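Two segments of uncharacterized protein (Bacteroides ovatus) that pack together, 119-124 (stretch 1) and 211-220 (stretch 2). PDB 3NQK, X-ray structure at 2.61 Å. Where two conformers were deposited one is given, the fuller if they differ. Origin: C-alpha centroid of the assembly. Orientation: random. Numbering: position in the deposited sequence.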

# COMPACT_ATOMS: atom_id res chain seq x y z
N ILE A 119 21.19 14.31 -7.07
CA ILE A 119 20.63 15.19 -6.04
C ILE A 119 21.67 15.31 -4.91
O ILE A 119 22.31 14.34 -4.54
CB ILE A 119 19.27 14.64 -5.47
CG1 ILE A 119 18.57 15.69 -4.61
CG2 ILE A 119 19.50 13.40 -4.66
CD1 ILE A 119 18.00 16.82 -5.37
N ASP A 120 21.87 16.53 -4.44
CA ASP A 120 22.80 16.77 -3.35
C ASP A 120 22.02 16.92 -2.09
O ASP A 120 21.40 17.94 -1.86
CB ASP A 120 23.60 18.05 -3.62
CG ASP A 120 24.63 18.33 -2.55
OD1 ASP A 120 24.63 17.61 -1.52
OD2 ASP A 120 25.44 19.25 -2.73
N MSE A 121 22.07 15.91 -1.23
CA MSE A 121 21.26 15.93 -0.01
C MSE A 121 21.89 16.68 1.11
O MSE A 121 21.51 16.50 2.26
CB MSE A 121 20.94 14.53 0.43
CG MSE A 121 20.08 13.79 -0.53
SE MSE A 121 18.44 14.73 -0.94
CE MSE A 121 17.85 15.13 0.89
N LEU A 122 22.85 17.53 0.81
CA LEU A 122 23.32 18.46 1.80
C LEU A 122 22.17 19.43 2.13
O LEU A 122 22.07 19.94 3.24
CB LEU A 122 24.56 19.24 1.29
CG LEU A 122 24.96 20.43 2.18
CD1 LEU A 122 26.41 20.79 2.03
CD2 LEU A 122 24.09 21.64 1.88
N GLU A 123 21.29 19.65 1.15
CA GLU A 123 20.19 20.58 1.30
C GLU A 123 18.95 19.88 1.83
O GLU A 123 18.73 18.68 1.55
CB GLU A 123 19.85 21.25 -0.04
CG GLU A 123 21.06 21.91 -0.78
CD GLU A 123 21.51 23.23 -0.17
OE1 GLU A 123 20.70 23.88 0.54
OE2 GLU A 123 22.66 23.64 -0.43
N LYS A 124 18.18 20.61 2.64
CA LYS A 124 16.85 20.18 3.05
C LYS A 124 15.86 20.65 1.98
O LYS A 124 15.32 21.76 2.05
CB LYS A 124 16.49 20.76 4.42
CG LYS A 124 17.30 20.17 5.59
CD LYS A 124 16.70 20.53 6.97
CE LYS A 124 16.76 22.04 7.25
NZ LYS A 124 16.48 22.36 8.69
N ASP A 211 27.40 25.56 9.08
CA ASP A 211 27.54 26.33 7.83
C ASP A 211 27.71 25.37 6.64
O ASP A 211 28.59 24.52 6.64
CB ASP A 211 28.76 27.27 7.95
CG ASP A 211 28.88 28.25 6.79
OD1 ASP A 211 28.77 27.82 5.61
OD2 ASP A 211 29.19 29.43 7.05
N LYS A 212 26.89 25.53 5.60
CA LYS A 212 26.89 24.59 4.46
C LYS A 212 28.19 24.57 3.70
O LYS A 212 28.69 23.51 3.36
CB LYS A 212 25.75 24.91 3.49
CG LYS A 212 24.34 24.51 4.00
CD LYS A 212 23.23 25.12 3.11
CE LYS A 212 21.84 24.90 3.71
NZ LYS A 212 20.81 25.81 3.11
N ASP A 213 28.75 25.73 3.43
CA ASP A 213 29.99 25.80 2.65
C ASP A 213 31.11 24.96 3.28
O ASP A 213 31.96 24.42 2.57
CB ASP A 213 30.46 27.25 2.48
CG ASP A 213 29.76 27.96 1.35
OD1 ASP A 213 29.31 27.27 0.40
OD2 ASP A 213 29.69 29.21 1.39
N MSE A 214 31.08 24.85 4.59
CA MSE A 214 32.08 24.07 5.30
C MSE A 214 31.65 22.64 5.52
O MSE A 214 32.45 21.71 5.38
CB MSE A 214 32.38 24.72 6.62
CG MSE A 214 33.30 25.87 6.48
SE MSE A 214 33.04 27.16 7.81
CE MSE A 214 34.76 28.08 7.57
N ARG A 215 30.37 22.43 5.81
CA ARG A 215 29.94 21.06 6.12
C ARG A 215 30.10 20.12 4.92
O ARG A 215 30.43 18.96 5.09
CB ARG A 215 28.52 21.01 6.76
CG ARG A 215 27.42 20.60 5.87
CD ARG A 215 26.16 20.23 6.69
NE ARG A 215 25.46 21.40 7.23
CZ ARG A 215 24.20 21.75 6.94
NH1 ARG A 215 23.45 21.00 6.13
NH2 ARG A 215 23.66 22.82 7.50
N LYS A 216 29.96 20.64 3.71
CA LYS A 216 30.07 19.80 2.54
C LYS A 216 31.46 19.19 2.45
O LYS A 216 31.63 18.10 1.92
CB LYS A 216 29.70 20.57 1.23
CG LYS A 216 30.66 21.71 0.80
CD LYS A 216 30.19 22.34 -0.58
CE LYS A 216 30.90 23.69 -0.89
N LYS A 217 32.43 19.85 3.03
CA LYS A 217 33.80 19.39 2.95
C LYS A 217 34.06 18.10 3.74
O LYS A 217 34.99 17.39 3.45
CB LYS A 217 34.76 20.52 3.38
CG LYS A 217 34.89 21.62 2.27
CD LYS A 217 35.80 22.78 2.66
CE LYS A 217 36.07 23.71 1.44
NZ LYS A 217 36.53 22.93 0.22
N TYR A 218 33.16 17.76 4.66
CA TYR A 218 33.34 16.58 5.51
C TYR A 218 32.50 15.37 5.08
O TYR A 218 32.43 14.38 5.81
CB TYR A 218 33.03 16.94 6.96
CG TYR A 218 33.95 18.01 7.53
CD1 TYR A 218 35.22 17.70 7.98
CD2 TYR A 218 33.55 19.32 7.59
CE1 TYR A 218 36.06 18.67 8.48
CE2 TYR A 218 34.39 20.31 8.11
CZ TYR A 218 35.63 19.99 8.53
OH TYR A 218 36.47 20.98 9.03
N LYS A 219 31.91 15.42 3.89
CA LYS A 219 31.11 14.27 3.39
C LYS A 219 31.99 13.05 3.13
O LYS A 219 33.05 13.16 2.55
CB LYS A 219 30.37 14.64 2.08
CG LYS A 219 29.25 15.69 2.24
CD LYS A 219 28.85 16.35 0.88
CE LYS A 219 27.53 15.83 0.32
NZ LYS A 219 27.07 16.63 -0.86
N ILE A 220 31.52 11.89 3.57
CA ILE A 220 32.18 10.62 3.27
C ILE A 220 31.22 9.76 2.47
O ILE A 220 30.18 9.37 2.98
CB ILE A 220 32.56 9.85 4.55
CG1 ILE A 220 33.37 10.72 5.49
CG2 ILE A 220 33.34 8.59 4.20
CD1 ILE A 220 33.71 10.03 6.77
O HOH W 1 23.10 18.06 5.16
O HOH W 2 18.82 23.39 3.34

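The shortest polar link between the two stretches is the salt bridge of Asp120 and Lys219, in which Lys219 NZ donates a hydrogen bond to Asp120 OD1 at 2.7 Å. Both CA-to-CB bonds point toward the opposing stretch; Asp120 (chi1 t) has a short side chain, and the longer Lys219 side chain reaches across to it, with a chi3 of 104° that lies between wells. The same Asp120 OD1 also accepts from Leu122 N at 2.9 Å, with an N-H...acceptor angle of 159°. One carboxylate oxygen thus braces the turn of stretch 1 and anchors stretch 2, a double role that suits a short acidic side chain. A weak backbone bond, Glu123 N to Asp120 O at 3.5 Å, spans the same turn.

A second salt bridge joins Lys212 NZ to Glu123 OE1 at 3.2 Å; its hydrogen bond is weak. The CA-to-CB bond of Glu123 points away from stretch 2, but with chi1 and chi2 both m the side chain folds back and its end comes nearer. Lys212, in the first turn of the helix, points toward stretch 1 and reaches out with chi2 to chi4 all t. Its ammonium also donates to water 2 (Lys212 NZ to water O, 3.1 Å), which in turn accepts from Lys124 N at 2.9 Å, so the lysine is tied to the backbone of stretch 1 as well.

Water 1 makes another bridge, donating to Leu122 O at 2.9 Å and accepting from Arg215 NH1 at 3.1 Å. Leu122 O lies at the edge of the guanidinium, near its plane, but its 3.4 Å approach to Arg215 NH1 has too poor an angle for a direct hydrogen bond; the water supplies the link instead.

Among these polar contacts sits Leu122, which has 111 Å² covered by stretch 2, the largest share of any residue in a contact burying 303 Å² in all. Its CD2 meets Lys212 CG at 3.6 Å, while its CD1 lies 3.4 Å from Lys216 CB and 4.0 Å from Arg215 CG. Leu122 CB is 4.2 Å from Lys219 NZ. A branched, uncharged side chain fits here because Lys212, Arg215 and Lys216 offer it aliphatic carbons, while the ends of Lys212 and Arg215 reach polar partners; the NZ of Lys216 is not modelled. At the start of the helix, Asp211 OD1 caps Asp213 N at 3.0 Å, a weak bond.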